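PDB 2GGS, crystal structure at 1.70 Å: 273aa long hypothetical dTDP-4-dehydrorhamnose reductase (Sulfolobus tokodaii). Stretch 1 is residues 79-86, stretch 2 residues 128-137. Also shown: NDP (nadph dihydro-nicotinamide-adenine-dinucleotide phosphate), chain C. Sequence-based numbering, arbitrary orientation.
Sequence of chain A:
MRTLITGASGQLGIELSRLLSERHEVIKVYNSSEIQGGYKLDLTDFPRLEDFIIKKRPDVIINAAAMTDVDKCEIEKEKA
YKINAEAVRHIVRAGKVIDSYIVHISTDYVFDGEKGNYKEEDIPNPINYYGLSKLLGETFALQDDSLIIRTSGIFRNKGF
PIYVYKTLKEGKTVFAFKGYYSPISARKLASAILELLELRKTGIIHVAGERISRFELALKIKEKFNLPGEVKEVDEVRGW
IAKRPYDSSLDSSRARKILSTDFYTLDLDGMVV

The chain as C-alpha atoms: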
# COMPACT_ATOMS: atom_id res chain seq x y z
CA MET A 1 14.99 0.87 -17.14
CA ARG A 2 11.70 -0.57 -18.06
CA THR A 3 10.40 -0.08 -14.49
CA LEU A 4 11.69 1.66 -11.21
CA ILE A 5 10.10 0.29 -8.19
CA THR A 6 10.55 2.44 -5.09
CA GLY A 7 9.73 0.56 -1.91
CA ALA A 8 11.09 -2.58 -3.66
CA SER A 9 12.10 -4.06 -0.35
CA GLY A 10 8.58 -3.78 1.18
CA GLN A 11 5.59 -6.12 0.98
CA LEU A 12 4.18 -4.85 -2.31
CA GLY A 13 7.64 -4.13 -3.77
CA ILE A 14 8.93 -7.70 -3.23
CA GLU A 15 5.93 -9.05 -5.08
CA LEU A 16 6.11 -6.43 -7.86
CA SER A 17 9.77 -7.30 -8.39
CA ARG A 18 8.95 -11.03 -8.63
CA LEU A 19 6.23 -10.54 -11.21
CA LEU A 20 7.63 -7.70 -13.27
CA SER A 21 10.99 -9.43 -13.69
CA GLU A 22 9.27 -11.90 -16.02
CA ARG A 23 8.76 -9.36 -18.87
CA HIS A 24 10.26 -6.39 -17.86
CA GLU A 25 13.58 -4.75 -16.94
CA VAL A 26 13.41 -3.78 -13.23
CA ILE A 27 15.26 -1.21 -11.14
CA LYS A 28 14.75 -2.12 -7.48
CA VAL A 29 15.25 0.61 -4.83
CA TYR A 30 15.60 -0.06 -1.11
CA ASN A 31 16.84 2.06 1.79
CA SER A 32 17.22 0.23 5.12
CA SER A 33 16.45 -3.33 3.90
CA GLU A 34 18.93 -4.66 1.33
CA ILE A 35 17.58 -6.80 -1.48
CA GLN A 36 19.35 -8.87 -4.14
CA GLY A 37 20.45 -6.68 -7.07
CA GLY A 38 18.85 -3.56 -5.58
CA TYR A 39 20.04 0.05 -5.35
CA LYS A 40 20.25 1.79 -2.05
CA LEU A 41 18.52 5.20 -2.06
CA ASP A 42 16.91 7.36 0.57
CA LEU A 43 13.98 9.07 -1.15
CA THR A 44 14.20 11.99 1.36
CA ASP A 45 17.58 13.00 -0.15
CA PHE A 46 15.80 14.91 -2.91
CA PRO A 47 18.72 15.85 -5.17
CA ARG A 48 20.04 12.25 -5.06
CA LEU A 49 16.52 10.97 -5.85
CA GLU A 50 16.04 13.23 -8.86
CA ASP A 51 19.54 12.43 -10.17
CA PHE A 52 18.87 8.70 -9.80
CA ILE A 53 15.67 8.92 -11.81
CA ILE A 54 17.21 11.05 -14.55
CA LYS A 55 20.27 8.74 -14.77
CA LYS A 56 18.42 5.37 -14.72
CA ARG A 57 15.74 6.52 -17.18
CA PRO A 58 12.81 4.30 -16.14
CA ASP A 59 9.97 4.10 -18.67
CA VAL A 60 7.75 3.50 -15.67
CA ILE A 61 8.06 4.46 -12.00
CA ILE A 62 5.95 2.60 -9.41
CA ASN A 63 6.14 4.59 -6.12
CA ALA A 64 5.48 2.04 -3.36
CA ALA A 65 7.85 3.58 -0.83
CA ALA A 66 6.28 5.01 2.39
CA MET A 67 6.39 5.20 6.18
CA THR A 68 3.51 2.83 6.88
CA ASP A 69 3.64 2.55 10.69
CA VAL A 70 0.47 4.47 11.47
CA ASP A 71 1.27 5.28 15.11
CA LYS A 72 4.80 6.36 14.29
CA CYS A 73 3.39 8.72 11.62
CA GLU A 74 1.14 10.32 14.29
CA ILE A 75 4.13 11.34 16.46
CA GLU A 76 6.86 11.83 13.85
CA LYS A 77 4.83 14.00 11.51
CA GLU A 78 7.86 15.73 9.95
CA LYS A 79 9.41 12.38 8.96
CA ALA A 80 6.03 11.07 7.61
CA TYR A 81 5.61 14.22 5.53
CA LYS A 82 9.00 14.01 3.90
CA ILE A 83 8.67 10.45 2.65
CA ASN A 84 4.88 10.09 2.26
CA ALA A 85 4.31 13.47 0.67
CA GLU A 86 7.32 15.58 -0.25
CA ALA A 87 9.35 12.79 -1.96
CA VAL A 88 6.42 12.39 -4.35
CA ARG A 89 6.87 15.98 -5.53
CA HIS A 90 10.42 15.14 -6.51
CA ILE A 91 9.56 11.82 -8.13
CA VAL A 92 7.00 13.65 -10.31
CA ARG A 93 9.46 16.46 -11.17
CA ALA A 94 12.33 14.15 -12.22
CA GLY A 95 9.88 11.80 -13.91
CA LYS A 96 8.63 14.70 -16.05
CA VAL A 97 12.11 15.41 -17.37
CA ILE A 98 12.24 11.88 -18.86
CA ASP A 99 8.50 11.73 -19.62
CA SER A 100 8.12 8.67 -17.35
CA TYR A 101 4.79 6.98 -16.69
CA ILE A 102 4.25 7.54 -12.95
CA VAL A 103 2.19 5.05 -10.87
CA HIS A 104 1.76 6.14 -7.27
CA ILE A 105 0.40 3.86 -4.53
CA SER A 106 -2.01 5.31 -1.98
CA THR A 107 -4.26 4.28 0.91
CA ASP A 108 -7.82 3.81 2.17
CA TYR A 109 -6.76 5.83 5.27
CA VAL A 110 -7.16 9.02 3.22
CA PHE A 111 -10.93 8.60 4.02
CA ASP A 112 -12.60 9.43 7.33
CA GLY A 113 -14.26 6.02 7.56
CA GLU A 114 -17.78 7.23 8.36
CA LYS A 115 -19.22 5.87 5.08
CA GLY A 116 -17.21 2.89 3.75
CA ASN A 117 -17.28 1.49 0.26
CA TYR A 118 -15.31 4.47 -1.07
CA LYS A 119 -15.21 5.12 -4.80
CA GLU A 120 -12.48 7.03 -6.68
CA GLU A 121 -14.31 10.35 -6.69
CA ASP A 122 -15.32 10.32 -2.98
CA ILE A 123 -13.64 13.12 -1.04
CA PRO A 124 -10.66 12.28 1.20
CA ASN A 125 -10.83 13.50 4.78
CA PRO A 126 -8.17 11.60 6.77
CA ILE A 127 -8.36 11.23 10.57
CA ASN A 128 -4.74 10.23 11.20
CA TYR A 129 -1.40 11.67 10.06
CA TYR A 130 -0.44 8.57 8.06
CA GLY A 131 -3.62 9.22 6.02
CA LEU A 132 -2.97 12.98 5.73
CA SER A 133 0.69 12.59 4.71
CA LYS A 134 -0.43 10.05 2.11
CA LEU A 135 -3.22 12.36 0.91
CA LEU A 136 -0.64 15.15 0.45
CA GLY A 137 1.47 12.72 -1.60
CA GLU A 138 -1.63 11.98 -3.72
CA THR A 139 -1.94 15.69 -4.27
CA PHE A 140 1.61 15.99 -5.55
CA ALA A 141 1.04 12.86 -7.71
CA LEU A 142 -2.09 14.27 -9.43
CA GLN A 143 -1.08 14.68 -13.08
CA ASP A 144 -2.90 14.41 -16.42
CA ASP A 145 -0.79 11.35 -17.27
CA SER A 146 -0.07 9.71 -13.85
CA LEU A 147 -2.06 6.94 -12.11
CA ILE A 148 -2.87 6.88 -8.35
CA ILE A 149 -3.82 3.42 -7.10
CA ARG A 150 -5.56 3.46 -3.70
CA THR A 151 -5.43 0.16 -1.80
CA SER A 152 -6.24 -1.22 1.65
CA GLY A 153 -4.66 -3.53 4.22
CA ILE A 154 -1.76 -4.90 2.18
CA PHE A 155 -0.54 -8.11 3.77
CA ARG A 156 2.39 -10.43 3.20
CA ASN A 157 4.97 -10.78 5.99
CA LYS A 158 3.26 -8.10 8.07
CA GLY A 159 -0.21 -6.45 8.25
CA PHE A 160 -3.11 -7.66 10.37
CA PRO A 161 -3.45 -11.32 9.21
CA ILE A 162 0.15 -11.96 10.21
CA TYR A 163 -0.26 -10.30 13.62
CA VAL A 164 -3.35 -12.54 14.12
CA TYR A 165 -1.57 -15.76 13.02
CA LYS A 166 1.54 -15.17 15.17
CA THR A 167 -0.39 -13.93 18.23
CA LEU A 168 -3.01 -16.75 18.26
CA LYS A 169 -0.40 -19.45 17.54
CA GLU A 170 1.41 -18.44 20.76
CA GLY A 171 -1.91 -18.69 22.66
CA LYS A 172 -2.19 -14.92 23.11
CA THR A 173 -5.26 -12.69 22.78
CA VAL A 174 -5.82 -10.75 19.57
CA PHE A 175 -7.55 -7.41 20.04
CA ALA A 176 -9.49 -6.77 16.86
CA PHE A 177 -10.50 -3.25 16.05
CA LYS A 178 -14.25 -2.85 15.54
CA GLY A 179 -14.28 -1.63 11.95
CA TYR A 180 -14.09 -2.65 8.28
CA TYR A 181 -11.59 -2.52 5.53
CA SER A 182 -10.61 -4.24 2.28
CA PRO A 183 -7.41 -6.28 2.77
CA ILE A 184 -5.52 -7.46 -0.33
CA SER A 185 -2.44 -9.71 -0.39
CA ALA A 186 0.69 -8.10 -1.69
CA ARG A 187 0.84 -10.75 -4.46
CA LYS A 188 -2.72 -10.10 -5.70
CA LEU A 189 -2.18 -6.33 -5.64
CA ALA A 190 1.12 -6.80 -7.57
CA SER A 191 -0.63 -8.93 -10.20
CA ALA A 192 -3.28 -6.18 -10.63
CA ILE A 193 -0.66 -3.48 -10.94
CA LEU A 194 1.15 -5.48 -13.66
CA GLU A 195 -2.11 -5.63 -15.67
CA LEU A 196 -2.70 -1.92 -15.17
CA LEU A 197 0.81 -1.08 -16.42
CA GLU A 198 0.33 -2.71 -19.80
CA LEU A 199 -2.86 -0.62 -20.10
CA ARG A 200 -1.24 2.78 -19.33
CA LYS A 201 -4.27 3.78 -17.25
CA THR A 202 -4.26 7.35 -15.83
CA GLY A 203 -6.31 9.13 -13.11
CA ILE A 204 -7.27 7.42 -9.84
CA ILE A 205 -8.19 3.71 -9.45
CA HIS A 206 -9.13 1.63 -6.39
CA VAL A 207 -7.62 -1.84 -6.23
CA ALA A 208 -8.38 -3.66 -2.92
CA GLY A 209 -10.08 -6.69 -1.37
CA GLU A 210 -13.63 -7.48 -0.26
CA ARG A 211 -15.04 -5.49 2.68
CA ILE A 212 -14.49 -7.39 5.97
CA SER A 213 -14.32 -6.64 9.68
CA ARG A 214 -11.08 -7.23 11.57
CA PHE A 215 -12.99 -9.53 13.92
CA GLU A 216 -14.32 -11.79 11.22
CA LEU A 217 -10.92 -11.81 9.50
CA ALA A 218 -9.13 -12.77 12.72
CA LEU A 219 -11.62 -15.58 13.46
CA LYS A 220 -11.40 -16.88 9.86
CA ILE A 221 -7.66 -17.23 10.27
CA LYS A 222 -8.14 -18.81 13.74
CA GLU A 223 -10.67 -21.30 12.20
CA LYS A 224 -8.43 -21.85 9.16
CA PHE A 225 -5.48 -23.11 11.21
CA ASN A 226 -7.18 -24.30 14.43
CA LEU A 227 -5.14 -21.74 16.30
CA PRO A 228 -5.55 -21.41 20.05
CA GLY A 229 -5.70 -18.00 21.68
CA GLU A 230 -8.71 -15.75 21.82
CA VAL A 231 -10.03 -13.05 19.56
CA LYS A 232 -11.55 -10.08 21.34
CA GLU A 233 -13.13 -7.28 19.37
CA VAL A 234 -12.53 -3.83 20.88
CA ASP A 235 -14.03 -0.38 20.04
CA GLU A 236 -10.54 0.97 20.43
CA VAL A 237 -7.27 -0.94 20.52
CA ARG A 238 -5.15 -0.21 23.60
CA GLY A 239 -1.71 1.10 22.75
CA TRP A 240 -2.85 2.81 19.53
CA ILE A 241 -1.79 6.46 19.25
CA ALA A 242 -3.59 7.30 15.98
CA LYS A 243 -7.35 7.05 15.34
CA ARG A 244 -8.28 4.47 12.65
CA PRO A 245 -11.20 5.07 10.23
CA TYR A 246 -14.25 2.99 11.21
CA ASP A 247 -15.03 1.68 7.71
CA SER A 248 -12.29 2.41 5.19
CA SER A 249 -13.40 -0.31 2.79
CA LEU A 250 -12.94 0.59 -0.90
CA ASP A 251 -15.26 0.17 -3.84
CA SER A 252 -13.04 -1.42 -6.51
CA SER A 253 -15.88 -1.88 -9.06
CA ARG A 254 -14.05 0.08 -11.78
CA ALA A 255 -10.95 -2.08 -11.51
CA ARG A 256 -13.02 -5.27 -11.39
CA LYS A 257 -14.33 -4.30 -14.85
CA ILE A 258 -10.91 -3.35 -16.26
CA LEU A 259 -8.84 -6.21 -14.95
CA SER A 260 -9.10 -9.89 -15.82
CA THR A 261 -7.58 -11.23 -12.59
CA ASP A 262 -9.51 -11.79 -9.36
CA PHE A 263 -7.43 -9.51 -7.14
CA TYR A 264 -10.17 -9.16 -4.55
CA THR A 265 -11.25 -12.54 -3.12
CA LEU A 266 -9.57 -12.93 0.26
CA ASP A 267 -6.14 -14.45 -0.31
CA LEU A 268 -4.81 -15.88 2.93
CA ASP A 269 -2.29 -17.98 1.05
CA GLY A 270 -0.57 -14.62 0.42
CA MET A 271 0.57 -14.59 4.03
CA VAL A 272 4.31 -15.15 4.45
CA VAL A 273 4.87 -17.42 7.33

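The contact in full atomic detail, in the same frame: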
# COMPACT_ATOMS: atom_id res chain seq x y z
N LYS A 79 8.86 13.52 9.69
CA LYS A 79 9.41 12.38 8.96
C LYS A 79 8.36 11.80 7.99
O LYS A 79 8.69 11.51 6.84
CB LYS A 79 9.84 11.28 9.93
CG LYS A 79 10.46 10.09 9.24
CD LYS A 79 10.74 8.98 10.24
CE LYS A 79 11.22 7.69 9.56
NZ LYS A 79 11.56 6.65 10.59
N ALA A 80 7.14 11.62 8.48
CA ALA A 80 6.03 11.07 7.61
C ALA A 80 5.81 11.97 6.41
O ALA A 80 5.74 11.50 5.27
CB ALA A 80 4.75 10.94 8.41
N TYR A 81 5.75 13.28 6.64
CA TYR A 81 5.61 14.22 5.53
C TYR A 81 6.69 14.10 4.44
O TYR A 81 6.42 14.10 3.25
CB TYR A 81 5.50 15.68 6.06
CG TYR A 81 5.23 16.65 4.93
CD1 TYR A 81 3.92 16.88 4.47
CD2 TYR A 81 6.28 17.35 4.30
CE1 TYR A 81 3.66 17.78 3.43
CE2 TYR A 81 6.02 18.25 3.26
CZ TYR A 81 4.70 18.44 2.84
OH TYR A 81 4.45 19.30 1.83
N LYS A 82 7.94 14.02 4.85
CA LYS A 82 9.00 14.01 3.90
C LYS A 82 8.98 12.83 2.97
O LYS A 82 9.30 12.99 1.79
CB LYS A 82 10.34 14.00 4.62
CG LYS A 82 10.69 15.37 5.14
CD LYS A 82 12.19 15.60 5.00
CE LYS A 82 12.93 15.30 6.30
NZ LYS A 82 12.84 16.47 7.25
N ILE A 83 8.64 11.66 3.50
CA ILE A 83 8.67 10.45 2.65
C ILE A 83 7.29 10.23 2.01
O ILE A 83 7.25 9.90 0.83
CB ILE A 83 9.17 9.18 3.41
CG1 ILE A 83 9.32 7.95 2.49
CG2 ILE A 83 8.27 8.84 4.62
CD1 ILE A 83 10.10 8.14 1.21
N ASN A 84 6.22 10.42 2.78
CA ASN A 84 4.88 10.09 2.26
C ASN A 84 4.32 11.14 1.34
O ASN A 84 3.45 10.83 0.48
CB ASN A 84 3.92 9.88 3.42
CG ASN A 84 4.15 8.58 4.14
OD1 ASN A 84 4.93 7.72 3.71
ND2 ASN A 84 3.42 8.42 5.24
N ALA A 85 4.81 12.37 1.49
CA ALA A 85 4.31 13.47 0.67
C ALA A 85 5.42 14.12 -0.16
O ALA A 85 5.42 14.06 -1.40
CB ALA A 85 3.56 14.50 1.53
N GLU A 86 6.42 14.71 0.50
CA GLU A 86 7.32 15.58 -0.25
C GLU A 86 8.16 14.82 -1.30
O GLU A 86 8.40 15.36 -2.36
CB GLU A 86 8.25 16.36 0.71
CG GLU A 86 8.84 17.61 0.05
CD GLU A 86 9.47 18.55 1.07
OE1 GLU A 86 9.63 18.15 2.24
OE2 GLU A 86 9.80 19.68 0.65
N ASN A 128 -6.03 10.45 10.59
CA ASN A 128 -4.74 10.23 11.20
C ASN A 128 -3.66 10.80 10.29
O ASN A 128 -3.93 11.03 9.09
CB ASN A 128 -4.50 8.73 11.52
CG ASN A 128 -4.70 7.82 10.31
OD1 ASN A 128 -4.05 7.98 9.28
ND2 ASN A 128 -5.60 6.86 10.46
N TYR A 129 -2.46 11.03 10.85
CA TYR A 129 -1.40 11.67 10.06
C TYR A 129 -0.81 10.76 8.95
O TYR A 129 -0.34 11.26 7.93
CB TYR A 129 -0.31 12.33 10.94
CG TYR A 129 0.43 13.31 10.07
CD1 TYR A 129 -0.19 14.50 9.68
CD2 TYR A 129 1.68 13.00 9.52
CE1 TYR A 129 0.44 15.39 8.79
CE2 TYR A 129 2.32 13.89 8.62
CZ TYR A 129 1.69 15.08 8.28
OH TYR A 129 2.27 15.94 7.36
N TYR A 130 -0.84 9.45 9.14
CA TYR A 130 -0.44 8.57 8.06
C TYR A 130 -1.34 8.89 6.85
O TYR A 130 -0.84 9.15 5.74
CB TYR A 130 -0.59 7.09 8.46
CG TYR A 130 -0.49 6.15 7.29
CD1 TYR A 130 0.70 5.96 6.61
CD2 TYR A 130 -1.63 5.46 6.84
CE1 TYR A 130 0.78 5.08 5.52
CE2 TYR A 130 -1.57 4.59 5.73
CZ TYR A 130 -0.37 4.40 5.08
OH TYR A 130 -0.27 3.53 4.02
N GLY A 131 -2.65 8.88 7.08
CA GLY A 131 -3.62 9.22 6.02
C GLY A 131 -3.43 10.60 5.39
O GLY A 131 -3.46 10.77 4.16
N LEU A 132 -3.19 11.61 6.22
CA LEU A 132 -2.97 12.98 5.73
C LEU A 132 -1.68 13.08 4.93
O LEU A 132 -1.67 13.64 3.83
CB LEU A 132 -2.98 13.99 6.89
CG LEU A 132 -2.81 15.43 6.35
CD1 LEU A 132 -3.80 15.81 5.24
CD2 LEU A 132 -2.90 16.44 7.51
N SER A 133 -0.57 12.58 5.48
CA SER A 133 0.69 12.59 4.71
C SER A 133 0.53 11.89 3.36
O SER A 133 1.00 12.40 2.34
CB SER A 133 1.89 12.02 5.51
OG SER A 133 1.68 10.67 5.86
N LYS A 134 -0.16 10.74 3.35
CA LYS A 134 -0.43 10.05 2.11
C LYS A 134 -1.32 10.87 1.19
O LYS A 134 -1.05 10.96 -0.02
CB LYS A 134 -1.01 8.65 2.38
CG LYS A 134 0.06 7.68 3.00
CD LYS A 134 1.14 7.21 2.03
CE LYS A 134 0.60 6.40 0.83
NZ LYS A 134 1.66 5.98 -0.12
N LEU A 135 -2.33 11.52 1.74
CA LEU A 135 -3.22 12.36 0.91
C LEU A 135 -2.42 13.51 0.28
O LEU A 135 -2.62 13.82 -0.87
CB LEU A 135 -4.37 12.93 1.71
CG LEU A 135 -5.23 13.93 0.94
CD1 LEU A 135 -5.83 13.28 -0.31
CD2 LEU A 135 -6.32 14.44 1.90
N LEU A 136 -1.51 14.12 1.03
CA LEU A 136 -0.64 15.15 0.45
C LEU A 136 0.24 14.59 -0.67
O LEU A 136 0.34 15.21 -1.72
CB LEU A 136 0.16 15.87 1.56
CG LEU A 136 -0.74 16.55 2.60
CD1 LEU A 136 0.10 17.21 3.69
CD2 LEU A 136 -1.79 17.55 2.04
N GLY A 137 0.79 13.39 -0.51
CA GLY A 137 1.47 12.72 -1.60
C GLY A 137 0.58 12.51 -2.82
O GLY A 137 1.01 12.72 -3.95
PA NDP C . 6.17 -1.61 3.59
O1A NDP C . 6.16 -0.99 4.93
O2A NDP C . 6.30 -3.09 3.61
O5B NDP C . 7.31 -1.02 2.68
C5B NDP C . 7.69 0.34 2.77
C4B NDP C . 8.76 0.54 1.73
O4B NDP C . 9.07 1.93 1.69
C3B NDP C . 10.03 -0.26 2.01
O3B NDP C . 10.50 -0.78 0.80
C2B NDP C . 10.97 0.84 2.52
O2B NDP C . 12.28 0.49 2.20
C1B NDP C . 10.48 2.01 1.68
N9A NDP C . 10.90 3.29 2.26
C8A NDP C . 10.44 3.87 3.41
N7A NDP C . 11.11 5.04 3.60
C5A NDP C . 11.97 5.19 2.58
C6A NDP C . 12.91 6.18 2.27
N6A NDP C . 13.14 7.20 3.14
N1A NDP C . 13.66 6.00 1.14
C2A NDP C . 13.53 4.90 0.29
N3A NDP C . 12.61 3.93 0.61
C4A NDP C . 11.87 4.08 1.73
O3 NDP C . 4.81 -1.04 2.91
PN NDP C . 3.79 -1.85 1.95
O1N NDP C . 4.44 -2.64 0.93
O2N NDP C . 2.85 -2.47 2.93
O5D NDP C . 3.01 -0.61 1.31
C5D NDP C . 3.20 -0.27 -0.06
C4D NDP C . 2.42 0.99 -0.43
O4D NDP C . 1.05 0.74 -0.21
C3D NDP C . 2.77 2.22 0.39
O3D NDP C . 2.59 3.29 -0.50
C2D NDP C . 1.71 2.26 1.46
O2D NDP C . 1.54 3.58 1.95
C1D NDP C . 0.50 1.75 0.64
N1N NDP C . -0.52 1.18 1.52
C2N NDP C . -0.12 0.28 2.47
C3N NDP C . -1.04 -0.45 3.22
C7N NDP C . -0.53 -1.43 4.23
O7N NDP C . -1.45 -1.99 5.15
N7N NDP C . 0.76 -1.74 4.27
C4N NDP C . -2.53 -0.25 3.01
C5N NDP C . -2.88 0.79 1.98
C6N NDP C . -1.85 1.44 1.28
P2B NDP C . 13.33 -0.11 3.34
O1X NDP C . 14.36 -0.74 2.49
O2X NDP C . 12.60 -1.07 4.22
O3X NDP C . 13.88 1.04 4.21
O HOH W 1 3.45 8.17 -0.39

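How can two helices come as close as these do? Their axes approach to 7.0 Å and run in roughly the same sense, 37° apart. Ala80, Ala85 and Ser133 line the narrow space, Gly137 has no side chain there, and Asn84 is the larger group that reaches across. The approach is tightest at the end of the second stretch, where the CA atoms of Ala85 and Gly137 lie 3.7 Å apart.

What fills the hollow at Gly137? The backbone of the first helix does. Asn84 O sits 3.4 Å from Gly137 CA in a CA-H...O contact, and an ideal CB on Gly137 would fall 2.2 Å from Asn84 O, a clash. The absent side chain is therefore the hollow, and the carbonyl is the bump that enters it. Beside it, the methyl of Ala85 is a second small knob: Ala85 CB lies 3.4 Å from Ser133 O, 3.6 Å from Gly137 N and 3.7 Å from Leu136 CB, resting on one turn of the opposing helix. The helix carrying Ala85 has a wider pi-type turn here, with Ala85 N and Glu86 N both donating to Tyr81 O, at 2.9 and 2.8 Å.

Where does polarity enter so close a fit? Asn84, the residue most covered by the other stretch, points its CA-to-CB bond toward the second helix, and its ND2 donates to Ser133 OG at 2.9 Å with a nearly straight N-H...O angle of 171°. The amide also packs against the lysine chain, with Asn84 CG 3.9 Å from Lys134 CD. A water extends the link, donating to Asn84 O and accepting from Lys134 NZ, each at 2.8 Å. The same Lys134 NZ donates to NDP O3D at 2.9 Å, while Tyr130 OH and NDP O2D share a hydrogen bond of 2.8 Å, so the second helix meets both its neighbour and the cofactor.

How do the large rings fit around such small residues? Those of Tyr81 and Tyr129 meet their neighbours by their edges. Near the plane of the Tyr129 ring, the methyl of Ala80 packs at the edge, Ala80 CB lying 3.8 Å from Tyr129 CE2. The Tyr81 ring, in turn, has two neighbours at its own edge: Tyr129 OH is 3.5 Å from Tyr81 CD1, and Leu136 CD1 is 3.6 Å from Tyr81 CE1. Tyr81 thus touches residues about two turns apart on the second helix, with a hydroxyl at one contact and a leucine methyl at the other.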